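Local coordinates for protein PUF4 (Saccharomyces cerevisiae, PDB 3BWT), which binds single-stranded mRNA through a curved domain of eight helical Pumilio repeats, the part of the protein present here, at residues A[60-65]-A[96-101]; A[102-107]-A[138-143]; A[262-267]-A[300-305]. All coordinates share one frame; numbering follows the deposited sequence.

Contact 1 (A[60-65]-A[96-101]); sequences GNYLIQ and GTRALQ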
ATOM      1  N   GLY A  60     -21.205  -2.678 -16.683  1.00 18.34           N
ATOM      2  CA  GLY A  60     -22.067  -3.360 -15.737  1.00 17.93           C
ATOM      3  C   GLY A  60     -21.558  -3.264 -14.314  1.00 20.91           C
ATOM      4  O   GLY A  60     -22.342  -3.181 -13.362  1.00 20.73           O
ATOM      5  N   ASN A  61     -20.241  -3.277 -14.151  1.00 19.88           N
ATOM      6  CA  ASN A  61     -19.687  -3.206 -12.811  1.00 18.74           C
ATOM      7  C   ASN A  61     -20.174  -1.961 -12.074  1.00 20.10           C
ATOM      8  O   ASN A  61     -20.443  -2.021 -10.873  1.00 19.37           O
ATOM      9  CB  ASN A  61     -18.150  -3.305 -12.814  1.00 20.57           C
ATOM     10  CG  ASN A  61     -17.470  -1.992 -13.166  1.00 21.23           C
ATOM     11  OD1 ASN A  61     -17.090  -1.224 -12.282  1.00 18.81           O
ATOM     12  ND2 ASN A  61     -17.309  -1.731 -14.461  1.00 21.39           N
ATOM     13  N   TYR A  62     -20.306  -0.841 -12.789  1.00 21.75           N
ATOM     14  CA  TYR A  62     -20.689   0.425 -12.145  1.00 24.23           C
ATOM     15  C   TYR A  62     -22.137   0.398 -11.685  1.00 19.96           C
ATOM     16  O   TYR A  62     -22.486   1.010 -10.679  1.00 21.76           O
ATOM     17  CB  TYR A  62     -20.459   1.625 -13.060  1.00 19.40           C
ATOM     18  CG  TYR A  62     -19.009   1.898 -13.335  1.00 25.74           C
ATOM     19  CD1 TYR A  62     -18.214   2.553 -12.403  1.00 23.95           C
ATOM     20  CD2 TYR A  62     -18.426   1.495 -14.534  1.00 25.09           C
ATOM     21  CE1 TYR A  62     -16.871   2.800 -12.660  1.00 25.13           C
ATOM     22  CE2 TYR A  62     -17.096   1.736 -14.796  1.00 22.51           C
ATOM     23  CZ  TYR A  62     -16.320   2.388 -13.862  1.00 27.49           C
ATOM     24  OH  TYR A  62     -14.989   2.622 -14.141  1.00 28.89           O
ATOM     25  N   LEU A  63     -22.958  -0.311 -12.448  1.00 18.16           N
ATOM     26  CA  LEU A  63     -24.338  -0.561 -12.110  1.00 18.03           C
ATOM     27  C   LEU A  63     -24.440  -1.358 -10.816  1.00 20.54           C
ATOM     28  O   LEU A  63     -25.120  -0.943  -9.877  1.00 20.05           O
ATOM     29  CB  LEU A  63     -24.996  -1.333 -13.240  1.00 18.14           C
ATOM     30  CG  LEU A  63     -26.471  -1.684 -13.111  1.00 18.22           C
ATOM     31  CD1 LEU A  63     -27.315  -0.432 -12.961  1.00 18.51           C
ATOM     32  CD2 LEU A  63     -26.881  -2.478 -14.344  1.00 20.06           C
ATOM     33  N   ILE A  64     -23.770  -2.504 -10.763  1.00 19.37           N
ATOM     34  CA  ILE A  64     -23.797  -3.320  -9.553  1.00 19.57           C
ATOM     35  C   ILE A  64     -23.300  -2.535  -8.335  1.00 19.18           C
ATOM     36  O   ILE A  64     -23.830  -2.681  -7.239  1.00 18.92           O
ATOM     37  CB  ILE A  64     -22.993  -4.629  -9.722  1.00 22.96           C
ATOM     38  CG1 ILE A  64     -23.500  -5.407 -10.942  1.00 21.30           C
ATOM     39  CG2 ILE A  64     -23.090  -5.491  -8.462  1.00 17.76           C
ATOM     40  CD1 ILE A  64     -24.935  -5.878 -10.808  1.00 18.33           C
ATOM     41  N   GLN A  65     -22.287  -1.696  -8.533  1.00 20.93           N
ATOM     42  CA  GLN A  65     -21.792  -0.823  -7.472  1.00 18.52           C
ATOM     43  C   GLN A  65     -22.903   0.080  -6.975  1.00 20.53           C
ATOM     44  O   GLN A  65     -23.065   0.282  -5.771  1.00 20.16           O
ATOM     45  CB  GLN A  65     -20.648   0.049  -7.978  1.00 17.55           C
ATOM     46  CG  GLN A  65     -19.360  -0.697  -8.211  1.00 19.74           C
ATOM     47  CD  GLN A  65     -18.192   0.228  -8.390  1.00 19.17           C
ATOM     48  OE1 GLN A  65     -17.842   0.984  -7.487  1.00 25.91           O
ATOM     49  NE2 GLN A  65     -17.570   0.175  -9.556  1.00 22.90           N
ATOM     50  N   GLY A  96     -14.414  -6.167 -11.961  1.00 17.21           N
ATOM     51  CA  GLY A  96     -14.705  -7.033 -10.841  1.00 17.04           C
ATOM     52  C   GLY A  96     -14.095  -6.564  -9.528  1.00 18.15           C
ATOM     53  O   GLY A  96     -14.776  -6.528  -8.501  1.00 19.03           O
ATOM     54  N   THR A  97     -12.818  -6.201  -9.545  1.00 17.23           N
ATOM     55  CA  THR A  97     -12.169  -5.727  -8.335  1.00 17.86           C
ATOM     56  C   THR A  97     -12.809  -4.444  -7.805  1.00 19.28           C
ATOM     57  O   THR A  97     -12.815  -4.204  -6.609  1.00 18.39           O
ATOM     58  CB  THR A  97     -10.649  -5.494  -8.530  1.00 21.14           C
ATOM     59  OG1 THR A  97     -10.045  -5.184  -7.265  1.00 17.76           O
ATOM     60  CG2 THR A  97     -10.382  -4.340  -9.499  1.00 18.80           C
ATOM     61  N   ARG A  98     -13.341  -3.609  -8.686  1.00 19.47           N
ATOM     62  CA  ARG A  98     -13.968  -2.378  -8.215  1.00 21.35           C
ATOM     63  C   ARG A  98     -15.368  -2.650  -7.662  1.00 24.65           C
ATOM     64  O   ARG A  98     -15.774  -2.082  -6.640  1.00 22.74           O
ATOM     65  CB  ARG A  98     -13.960  -1.281  -9.293  1.00 21.12           C
ATOM     66  CG  ARG A  98     -12.684  -0.430  -9.240  1.00 37.00           C
ATOM     67  CD  ARG A  98     -12.730   0.783 -10.153  1.00 59.14           C
ATOM     68  NE  ARG A  98     -12.241   0.494 -11.502  1.00 55.29           N
ATOM     69  CZ  ARG A  98     -13.017   0.101 -12.510  1.00 52.10           C
ATOM     70  NH1 ARG A  98     -14.322  -0.056 -12.315  1.00 29.78           N
ATOM     71  NH2 ARG A  98     -12.491  -0.138 -13.712  1.00 48.93           N
ATOM     72  N   ALA A  99     -16.090  -3.548  -8.319  1.00 22.04           N
ATOM     73  CA  ALA A  99     -17.408  -3.928  -7.851  1.00 19.57           C
ATOM     74  C   ALA A  99     -17.302  -4.634  -6.502  1.00 19.34           C
ATOM     75  O   ALA A  99     -18.146  -4.456  -5.635  1.00 20.27           O
ATOM     76  CB  ALA A  99     -18.075  -4.819  -8.863  1.00 17.77           C
ATOM     77  N   LEU A 100     -16.262  -5.440  -6.331  1.00 20.25           N
ATOM     78  CA  LEU A 100     -16.130  -6.260  -5.131  1.00 18.98           C
ATOM     79  C   LEU A 100     -15.624  -5.439  -3.950  1.00 20.12           C
ATOM     80  O   LEU A 100     -15.891  -5.771  -2.795  1.00 19.55           O
ATOM     81  CB  LEU A 100     -15.207  -7.445  -5.397  1.00 18.82           C
ATOM     82  CG  LEU A 100     -14.868  -8.407  -4.259  1.00 17.82           C
ATOM     83  CD1 LEU A 100     -16.100  -8.818  -3.510  1.00 17.57           C
ATOM     84  CD2 LEU A 100     -14.180  -9.616  -4.837  1.00 17.78           C
ATOM     85  N   GLN A 101     -14.893  -4.368  -4.240  1.00 20.87           N
ATOM     86  CA  GLN A 101     -14.496  -3.431  -3.204  1.00 19.10           C
ATOM     87  C   GLN A 101     -15.724  -2.695  -2.675  1.00 19.22           C
ATOM     88  O   GLN A 101     -15.868  -2.495  -1.471  1.00 21.10           O
ATOM     89  CB  GLN A 101     -13.474  -2.436  -3.740  1.00 19.56           C
ATOM     90  CG  GLN A 101     -12.148  -3.063  -4.111  1.00 19.34           C
ATOM     91  CD  GLN A 101     -11.149  -2.058  -4.664  1.00 19.37           C
ATOM     92  OE1 GLN A 101     -10.868  -1.047  -4.035  1.00 23.78           O
ATOM     93  NE2 GLN A 101     -10.601  -2.345  -5.838  1.00 20.68           N
TER
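Helices 60-70 and 96-106 run side by side, their short axes only 2° from parallel, and polar side chains gather between them. Arg98 leaves its helix toward 60-65, its chain bent about the CG-CD bond (chi3 -89°), so that NH1 lies 3.0 Å from Asn61 OD1, which sits at the edge of the guanidinium. Tyr62 sends its hydroxyl over one face of that group, OH 3.6 Å from Arg98 CZ; ring and guanidinium are nearly parallel (11° apart). OH and NH1 are close, but poorly oriented for a hydrogen bond. Asn61 CG takes the crowded place between backbone N and carbonyl carbon, which brings OD1 over the centre of the Tyr62 ring. ND2 of the same amide donates to Asp57 O, and Gln65 NE2 donates to Asn61 OD1 at 3.1 Å, within the plane of both amides, so the amide is held from both ends. Nearer the helix backbones, Gln65 CG rests 3.8 Å from Ala99 CA, and the Asn61 and Ala99 CB atoms approach to 4.2 Å. An alanine in place of this glutamine removes the bond to Asn61 OD1 and the CG contact with Ala99, and would probably leave the asparagine less firmly oriented and the helices less closely packed. The surface is rich in donors, acceptors and flat groups; Asn61, Tyr62 and Gln65 fit the positions from which Pumilio repeats read and stack on an RNA base.

Contact 2 (A[102-107]-A[138-143]); sequences KLIECI and QKCLQR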
ATOM      1  N   LYS A 102     -16.616  -2.305  -3.576  1.00 18.87           N
ATOM      2  CA  LYS A 102     -17.858  -1.651  -3.173  1.00 20.79           C
ATOM      3  C   LYS A 102     -18.729  -2.559  -2.310  1.00 20.19           C
ATOM      4  O   LYS A 102     -19.298  -2.122  -1.304  1.00 19.72           O
ATOM      5  CB  LYS A 102     -18.655  -1.191  -4.386  1.00 18.93           C
ATOM      6  CG  LYS A 102     -19.640  -0.085  -4.056  1.00 24.09           C
ATOM      7  CD  LYS A 102     -18.881   1.174  -3.733  1.00 33.07           C
ATOM      8  CE  LYS A 102     -19.794   2.332  -3.433  1.00 32.66           C
ATOM      9  NZ  LYS A 102     -18.968   3.543  -3.167  1.00 50.58           N
ATOM     10  N   LEU A 103     -18.840  -3.817  -2.713  1.00 18.04           N
ATOM     11  CA  LEU A 103     -19.573  -4.799  -1.930  1.00 18.83           C
ATOM     12  C   LEU A 103     -19.072  -4.809  -0.492  1.00 19.48           C
ATOM     13  O   LEU A 103     -19.851  -4.710   0.451  1.00 21.58           O
ATOM     14  CB  LEU A 103     -19.430  -6.182  -2.554  1.00 17.74           C
ATOM     15  CG  LEU A 103     -20.273  -7.332  -1.999  1.00 17.97           C
ATOM     16  CD1 LEU A 103     -20.614  -8.317  -3.107  1.00 18.58           C
ATOM     17  CD2 LEU A 103     -19.554  -8.040  -0.864  1.00 19.28           C
ATOM     18  N   ILE A 104     -17.760  -4.921  -0.334  1.00 19.64           N
ATOM     19  CA  ILE A 104     -17.130  -4.912   0.980  1.00 20.62           C
ATOM     20  C   ILE A 104     -17.417  -3.615   1.752  1.00 22.69           C
ATOM     21  O   ILE A 104     -17.697  -3.645   2.949  1.00 22.17           O
ATOM     22  CB  ILE A 104     -15.612  -5.139   0.865  1.00 17.83           C
ATOM     23  CG1 ILE A 104     -15.332  -6.540   0.308  1.00 17.11           C
ATOM     24  CG2 ILE A 104     -14.944  -4.949   2.213  1.00 19.18           C
ATOM     25  CD1 ILE A 104     -13.884  -6.783  -0.089  1.00 16.83           C
ATOM     26  N   GLU A 105     -17.363  -2.482   1.063  1.00 20.21           N
ATOM     27  CA  GLU A 105     -17.684  -1.209   1.686  1.00 19.47           C
ATOM     28  C   GLU A 105     -19.118  -1.163   2.172  1.00 22.69           C
ATOM     29  O   GLU A 105     -19.436  -0.457   3.134  1.00 25.91           O
ATOM     30  CB  GLU A 105     -17.465  -0.074   0.699  1.00 21.46           C
ATOM     31  CG  GLU A 105     -16.018   0.292   0.541  1.00 31.11           C
ATOM     32  CD  GLU A 105     -15.790   1.273  -0.567  1.00 34.66           C
ATOM     33  OE1 GLU A 105     -16.767   1.587  -1.286  1.00 39.67           O
ATOM     34  OE2 GLU A 105     -14.630   1.721  -0.719  1.00 29.71           O
ATOM     35  N   CYS A 106     -19.985  -1.916   1.501  1.00 22.69           N
ATOM     36  CA  CYS A 106     -21.419  -1.826   1.743  1.00 22.28           C
ATOM     37  C   CYS A 106     -21.955  -2.757   2.825  1.00 23.60           C
ATOM     38  O   CYS A 106     -23.035  -2.523   3.354  1.00 27.66           O
ATOM     39  CB  CYS A 106     -22.192  -2.070   0.450  1.00 21.09           C
ATOM     40  SG  CYS A 106     -22.237  -0.664  -0.639  1.00 22.30           S
ATOM     41  N   ILE A 107     -21.216  -3.809   3.152  1.00 24.13           N
ATOM     42  CA  ILE A 107     -21.757  -4.812   4.056  1.00 27.91           C
ATOM     43  C   ILE A 107     -21.902  -4.290   5.473  1.00 28.49           C
ATOM     44  O   ILE A 107     -21.007  -3.656   6.014  1.00 34.91           O
ATOM     45  CB  ILE A 107     -20.968  -6.141   4.032  1.00 26.38           C
ATOM     46  CG1 ILE A 107     -19.539  -5.939   4.530  1.00 22.57           C
ATOM     47  CG2 ILE A 107     -20.991  -6.741   2.633  1.00 23.68           C
ATOM     48  CD1 ILE A 107     -18.680  -7.179   4.387  1.00 22.32           C
ATOM     49  N   GLN A 138      -6.917  -5.202   0.375  1.00 21.68           N
ATOM     50  CA  GLN A 138      -6.734  -3.980   1.156  1.00 20.97           C
ATOM     51  C   GLN A 138      -8.059  -3.431   1.677  1.00 21.32           C
ATOM     52  O   GLN A 138      -8.130  -2.921   2.788  1.00 29.43           O
ATOM     53  CB  GLN A 138      -6.039  -2.909   0.332  1.00 19.62           C
ATOM     54  CG  GLN A 138      -4.643  -3.261  -0.090  1.00 20.38           C
ATOM     55  CD  GLN A 138      -3.952  -2.091  -0.758  1.00 23.58           C
ATOM     56  OE1 GLN A 138      -4.015  -0.968  -0.266  1.00 32.08           O
ATOM     57  NE2 GLN A 138      -3.298  -2.344  -1.887  1.00 19.39           N
ATOM     58  N   LYS A 139      -9.108  -3.527   0.872  1.00 21.09           N
ATOM     59  CA  LYS A 139     -10.415  -3.021   1.273  1.00 20.73           C
ATOM     60  C   LYS A 139     -10.852  -3.731   2.537  1.00 19.99           C
ATOM     61  O   LYS A 139     -11.434  -3.138   3.431  1.00 20.86           O
ATOM     62  CB  LYS A 139     -11.436  -3.251   0.161  1.00 19.54           C
ATOM     63  CG  LYS A 139     -12.763  -2.568   0.372  1.00 19.99           C
ATOM     64  CD  LYS A 139     -12.598  -1.097   0.685  1.00 27.47           C
ATOM     65  CE  LYS A 139     -12.177  -0.290  -0.524  1.00 23.72           C
ATOM     66  NZ  LYS A 139     -12.008   1.152  -0.170  1.00 26.51           N
ATOM     67  N   CYS A 140     -10.547  -5.015   2.605  1.00 19.72           N
ATOM     68  CA  CYS A 140     -10.914  -5.821   3.747  1.00 20.94           C
ATOM     69  C   CYS A 140     -10.339  -5.221   5.010  1.00 23.16           C
ATOM     70  O   CYS A 140     -11.023  -5.133   6.034  1.00 23.03           O
ATOM     71  CB  CYS A 140     -10.421  -7.254   3.563  1.00 19.03           C
ATOM     72  SG  CYS A 140     -11.442  -8.208   2.431  1.00 16.73           S
ATOM     73  N   LEU A 141      -9.077  -4.807   4.928  1.00 26.15           N
ATOM     74  CA  LEU A 141      -8.388  -4.194   6.057  1.00 20.21           C
ATOM     75  C   LEU A 141      -8.973  -2.816   6.362  1.00 23.99           C
ATOM     76  O   LEU A 141      -9.137  -2.442   7.521  1.00 28.73           O
ATOM     77  CB  LEU A 141      -6.893  -4.101   5.771  1.00 20.17           C
ATOM     78  CG  LEU A 141      -6.196  -5.437   5.490  1.00 20.06           C
ATOM     79  CD1 LEU A 141      -4.968  -5.249   4.611  1.00 18.53           C
ATOM     80  CD2 LEU A 141      -5.822  -6.139   6.786  1.00 20.47           C
ATOM     81  N   GLN A 142      -9.316  -2.063   5.326  1.00 23.65           N
ATOM     82  CA  GLN A 142      -9.878  -0.737   5.552  1.00 25.38           C
ATOM     83  C   GLN A 142     -11.281  -0.771   6.151  1.00 24.89           C
ATOM     84  O   GLN A 142     -11.702   0.208   6.758  1.00 32.32           O
ATOM     85  CB  GLN A 142      -9.907   0.081   4.262  1.00 19.48           C
ATOM     86  CG  GLN A 142      -8.606   0.091   3.513  1.00 29.13           C
ATOM     87  CD  GLN A 142      -8.654   0.985   2.292  1.00 45.21           C
ATOM     88  OE1 GLN A 142      -8.856   0.515   1.164  1.00 34.23           O
ATOM     89  NE2 GLN A 142      -8.482   2.290   2.512  1.00 38.63           N
ATOM     90  N   ARG A 143     -12.003  -1.877   5.976  1.00 20.93           N
ATOM     91  CA  ARG A 143     -13.442  -1.899   6.267  1.00 22.66           C
ATOM     92  C   ARG A 143     -13.877  -2.853   7.377  1.00 25.40           C
ATOM     93  O   ARG A 143     -14.818  -2.552   8.107  1.00 27.07           O
ATOM     94  CB  ARG A 143     -14.266  -2.214   5.009  1.00 23.92           C
ATOM     95  CG  ARG A 143     -14.300  -1.114   3.958  1.00 23.48           C
ATOM     96  CD  ARG A 143     -14.629   0.222   4.573  1.00 23.98           C
ATOM     97  NE  ARG A 143     -14.282   1.319   3.677  1.00 31.29           N
ATOM     98  CZ  ARG A 143     -15.146   2.217   3.210  1.00 37.74           C
ATOM     99  NH1 ARG A 143     -16.428   2.168   3.559  1.00 28.37           N
ATOM    100  NH2 ARG A 143     -14.720   3.171   2.393  1.00 41.32           N
TER
HETATM  101  O   HOH W   1     -17.656   0.459   5.262  1.00 23.90           O
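Glu105 OE2 is the best-held polar atom, drawn by two cations but gripped by one true hydrogen bond. Lys139 NZ donates to it at 2.7 Å, meeting the anti lone pair of OE2, facing away from OE1, and so makes a salt bridge. The second cation, Arg143 NH2, stands 3.4 Å from Glu105 OE2, but that oxygen lies well out of the guanidinium plane, leaving attraction of charges without a directed N-H. On the other oxygen, OE1, Lys102 NZ adds a weak, longer bond of 3.5 Å from one turn back in the same helix. With so many positive groups nearby, the carboxylate is likely to stay ionised. The extended Glu105 side chain crosses Arg143 obliquely: Glu105 CG sits over the centre of one guanidinium face, 3.4 Å from Arg143 CZ. A water at the edge of that group, in its plane, accepts from Arg143 NH1 at 2.7 Å and donates to Glu105 O, tying the arginine to the helix backbone as well. With CG anti to the backbone N (chi1 -170°), Lys139 lays CG 3.7 Å from Ile104 CG2; bends at chi2 (51°) and chi3 (72°) then turn NZ to Glu105 OE2. Deeper in, Ile104 CD1 meets Cys140 SG at 3.8 Å, beside Leu120 and Ile152 of helices 110-120 and 146-158. The whole is a salt-bridge network laid over an apolar seam, joining equivalent, nearly parallel helices of Pumilio repeats 3 and 4 in the superhelical stack of a PUF domain.

Contact 3 (A[262-267]-A[300-305]); sequences MILEIL and DYLYKR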
ATOM      1  N   MET A 262      23.032   7.156  13.422  1.00 30.47           N
ATOM      2  CA  MET A 262      23.377   6.782  12.051  1.00 30.93           C
ATOM      3  C   MET A 262      24.459   7.691  11.482  1.00 26.54           C
ATOM      4  O   MET A 262      25.434   7.219  10.899  1.00 29.06           O
ATOM      5  CB  MET A 262      22.138   6.803  11.141  1.00 23.79           C
ATOM      6  CG  MET A 262      22.394   6.309   9.715  1.00 23.02           C
ATOM      7  SD  MET A 262      22.947   4.588   9.570  1.00 26.04           S
ATOM      8  CE  MET A 262      21.482   3.713  10.102  1.00 17.89           C
ATOM      9  N   ILE A 263      24.270   8.996  11.643  1.00 26.47           N
ATOM     10  CA  ILE A 263      25.255   9.974  11.207  1.00 25.73           C
ATOM     11  C   ILE A 263      26.593   9.675  11.867  1.00 28.23           C
ATOM     12  O   ILE A 263      27.649   9.790  11.248  1.00 28.67           O
ATOM     13  CB  ILE A 263      24.802  11.405  11.545  1.00 27.32           C
ATOM     14  CG1 ILE A 263      23.562  11.768  10.721  1.00 26.32           C
ATOM     15  CG2 ILE A 263      25.928  12.404  11.303  1.00 19.88           C
ATOM     16  CD1 ILE A 263      22.991  13.136  11.031  1.00 25.84           C
ATOM     17  N   LEU A 264      26.528   9.267  13.128  1.00 27.25           N
ATOM     18  CA  LEU A 264      27.710   8.897  13.892  1.00 27.42           C
ATOM     19  C   LEU A 264      28.445   7.708  13.303  1.00 31.03           C
ATOM     20  O   LEU A 264      29.672   7.722  13.196  1.00 37.38           O
ATOM     21  CB  LEU A 264      27.322   8.577  15.329  1.00 34.46           C
ATOM     22  CG  LEU A 264      27.589   9.684  16.338  1.00 37.66           C
ATOM     23  CD1 LEU A 264      26.975   9.311  17.680  1.00 49.57           C
ATOM     24  CD2 LEU A 264      29.089   9.910  16.457  1.00 31.78           C
ATOM     25  N   GLU A 265      27.694   6.672  12.951  1.00 33.16           N
ATOM     26  CA  GLU A 265      28.270   5.482  12.338  1.00 35.39           C
ATOM     27  C   GLU A 265      28.995   5.852  11.054  1.00 33.96           C
ATOM     28  O   GLU A 265      30.143   5.460  10.828  1.00 33.72           O
ATOM     29  CB  GLU A 265      27.176   4.464  12.028  1.00 38.38           C
ATOM     30  CG  GLU A 265      27.711   3.093  11.677  1.00 43.33           C
ATOM     31  CD  GLU A 265      28.337   2.409  12.869  1.00 41.77           C
ATOM     32  OE1 GLU A 265      28.106   2.882  14.000  1.00 35.51           O
ATOM     33  OE2 GLU A 265      29.052   1.403  12.675  1.00 51.66           O
ATOM     34  N   ILE A 266      28.308   6.614  10.214  1.00 31.74           N
ATOM     35  CA  ILE A 266      28.898   7.124   8.982  1.00 36.15           C
ATOM     36  C   ILE A 266      30.188   7.907   9.257  1.00 36.24           C
ATOM     37  O   ILE A 266      31.181   7.744   8.548  1.00 42.24           O
ATOM     38  CB  ILE A 266      27.871   7.974   8.191  1.00 26.94           C
ATOM     39  CG1 ILE A 266      26.771   7.060   7.634  1.00 21.29           C
ATOM     40  CG2 ILE A 266      28.547   8.769   7.088  1.00 20.02           C
ATOM     41  CD1 ILE A 266      25.625   7.782   6.985  1.00 22.24           C
ATOM     42  N   LEU A 267      30.178   8.731  10.303  1.00 33.45           N
ATOM     43  CA  LEU A 267      31.366   9.490  10.704  1.00 34.08           C
ATOM     44  C   LEU A 267      32.498   8.626  11.241  1.00 29.76           C
ATOM     45  O   LEU A 267      33.662   8.885  10.959  1.00 28.66           O
ATOM     46  CB  LEU A 267      31.008  10.544  11.754  1.00 31.14           C
ATOM     47  CG  LEU A 267      30.641  11.932  11.232  1.00 37.22           C
ATOM     48  CD1 LEU A 267      30.062  12.774  12.359  1.00 37.31           C
ATOM     49  CD2 LEU A 267      31.842  12.624  10.587  1.00 29.42           C
ATOM     50  N   ASP A 300      25.348  20.891  15.404  1.00 40.33           N
ATOM     51  CA  ASP A 300      26.485  21.634  14.878  1.00 38.52           C
ATOM     52  C   ASP A 300      27.799  20.871  15.003  1.00 39.85           C
ATOM     53  O   ASP A 300      28.672  20.979  14.145  1.00 35.22           O
ATOM     54  CB  ASP A 300      26.590  22.980  15.593  1.00 29.29           C
ATOM     55  CG  ASP A 300      25.272  23.724  15.606  1.00 58.16           C
ATOM     56  OD1 ASP A 300      24.788  24.094  14.512  1.00 61.01           O
ATOM     57  OD2 ASP A 300      24.714  23.926  16.705  1.00 69.24           O
ATOM     58  N   TYR A 301      27.942  20.103  16.075  1.00 31.43           N
ATOM     59  CA  TYR A 301      29.163  19.348  16.278  1.00 28.34           C
ATOM     60  C   TYR A 301      29.320  18.276  15.206  1.00 30.02           C
ATOM     61  O   TYR A 301      30.423  18.004  14.740  1.00 33.80           O
ATOM     62  CB  TYR A 301      29.196  18.730  17.676  1.00 29.99           C
ATOM     63  CG  TYR A 301      30.045  17.484  17.750  1.00 46.24           C
ATOM     64  CD1 TYR A 301      29.471  16.231  17.586  1.00 49.01           C
ATOM     65  CD2 TYR A 301      31.423  17.554  17.956  1.00 49.07           C
ATOM     66  CE1 TYR A 301      30.230  15.084  17.640  1.00 40.85           C
ATOM     67  CE2 TYR A 301      32.195  16.402  18.007  1.00 42.68           C
ATOM     68  CZ  TYR A 301      31.580  15.172  17.850  1.00 41.09           C
ATOM     69  OH  TYR A 301      32.300  14.010  17.904  1.00 49.31           O
ATOM     70  N   LEU A 302      28.210  17.667  14.812  1.00 37.94           N
ATOM     71  CA  LEU A 302      28.240  16.631  13.790  1.00 31.48           C
ATOM     72  C   LEU A 302      28.407  17.240  12.398  1.00 28.48           C
ATOM     73  O   LEU A 302      29.140  16.711  11.566  1.00 27.52           O
ATOM     74  CB  LEU A 302      26.980  15.760  13.869  1.00 31.87           C
ATOM     75  CG  LEU A 302      26.879  14.783  15.051  1.00 33.84           C
ATOM     76  CD1 LEU A 302      25.517  14.083  15.101  1.00 31.23           C
ATOM     77  CD2 LEU A 302      27.999  13.750  15.018  1.00 33.37           C
ATOM     78  N   TYR A 303      27.731  18.357  12.153  1.00 27.46           N
ATOM     79  CA  TYR A 303      27.797  19.034  10.858  1.00 31.92           C
ATOM     80  C   TYR A 303      29.212  19.511  10.529  1.00 37.20           C
ATOM     81  O   TYR A 303      29.734  19.278   9.432  1.00 34.94           O
ATOM     82  CB  TYR A 303      26.833  20.220  10.833  1.00 28.23           C
ATOM     83  CG  TYR A 303      26.949  21.079   9.594  1.00 38.19           C
ATOM     84  CD1 TYR A 303      26.395  20.666   8.382  1.00 33.16           C
ATOM     85  CD2 TYR A 303      27.615  22.306   9.632  1.00 32.81           C
ATOM     86  CE1 TYR A 303      26.496  21.456   7.239  1.00 34.79           C
ATOM     87  CE2 TYR A 303      27.721  23.102   8.501  1.00 30.29           C
ATOM     88  CZ  TYR A 303      27.160  22.672   7.308  1.00 44.73           C
ATOM     89  OH  TYR A 303      27.257  23.460   6.187  1.00 40.79           O
ATOM     90  N   LYS A 304      29.823  20.193  11.488  1.00 36.27           N
ATOM     91  CA  LYS A 304      31.187  20.660  11.343  1.00 36.76           C
ATOM     92  C   LYS A 304      32.118  19.470  11.184  1.00 35.63           C
ATOM     93  O   LYS A 304      33.081  19.523  10.414  1.00 36.03           O
ATOM     94  CB  LYS A 304      31.590  21.522  12.547  1.00 48.29           C
ATOM     95  CG  LYS A 304      30.831  22.853  12.618  1.00 60.45           C
ATOM     96  CD  LYS A 304      30.757  23.504  11.232  1.00 72.07           C
ATOM     97  CE  LYS A 304      30.142  24.899  11.272  1.00 78.83           C
ATOM     98  NZ  LYS A 304      30.102  25.517   9.909  1.00 68.67           N
ATOM     99  N   ARG A 305      31.822  18.391  11.901  1.00 28.57           N
ATOM    100  CA  ARG A 305      32.625  17.187  11.787  1.00 30.13           C
ATOM    101  C   ARG A 305      32.543  16.574  10.379  1.00 43.11           C
ATOM    102  O   ARG A 305      33.570  16.237   9.779  1.00 46.10           O
ATOM    103  CB  ARG A 305      32.247  16.176  12.866  1.00 27.60           C
ATOM    104  CG  ARG A 305      33.117  14.948  12.818  1.00 36.27           C
ATOM    105  CD  ARG A 305      32.810  13.977  13.941  1.00 27.35           C
ATOM    106  NE  ARG A 305      33.640  12.779  13.866  1.00 34.16           N
ATOM    107  CZ  ARG A 305      33.571  11.759  14.719  1.00 44.05           C
ATOM    108  NH1 ARG A 305      32.723  11.788  15.744  1.00 49.64           N
ATOM    109  NH2 ARG A 305      34.371  10.717  14.561  1.00 42.14           N
TER
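Leu267 carries the close part of this contact, its two methyls lying against the aliphatic chain of Arg305. That chain is fully extended, with CG anti to the backbone N (chi1 -177°), and so crosses from helix 300-310 to helix 256-279 as a straight rod. Leu267 CD1 comes within 3.4 Å of Arg305 CD, while Leu267 CD2 lies 3.5 Å from Arg305 CG. Farther along, Leu267 CB is centred over one face of the guanidinium, 4.1 Å from Arg305 CZ, so a single leucine packs on both the greasy and the charged length of the arginine. Leu302, CG anti to its carbonyl carbon, brings CD2 to 3.5 Å from Leu267 CD1 and closes the apolar patch. The packing slackens toward the partly exposed Leu264, whose CD2 stays 4.2 Å from both Leu302 CD2 and Arg305 NH1. On this outer side the polar end of Arg305 is only lightly held: NH1 makes a weak bond to Tyr301 OH, which belongs to an exposed residue one turn earlier, and NH2 another weak one to Asn268. With the short axes 11.1 Å apart and inclined by 30°, the helices meet almost wholly through side chains. On the inner side, Ile263 approaches Leu302 CD1 with CG2, and its side chain also touches Leu253 of helix 245-253, Ile294 and Ser295 of helix 284-298, and Leu306, placing the contact where helices of Pumilio repeats 7 and 8 converge in this all-helical domain.

In the fold
From the N terminus, contact 1 comes first, joining Pumilio repeats 2 and 3 across a mostly helical excursion of 30 residues. It closes at residue 101, and contact 2 opens at the next residue on the same helix, 96-106, leading on to repeat 4. The two touch, with Gln101 O against Lys139 CG and Gln65 O against Lys102 CG, so helix 96-106 is shared between its two neighbours. Contact 3 closes a similar excursion between repeats 7 and 8 on the opposite side of the chain's centre, about 54 Å from contact 1, centre to centre. All three follow in series; none nests within or crosses another, as expected of a solenoid built by repeat-to-repeat stacking.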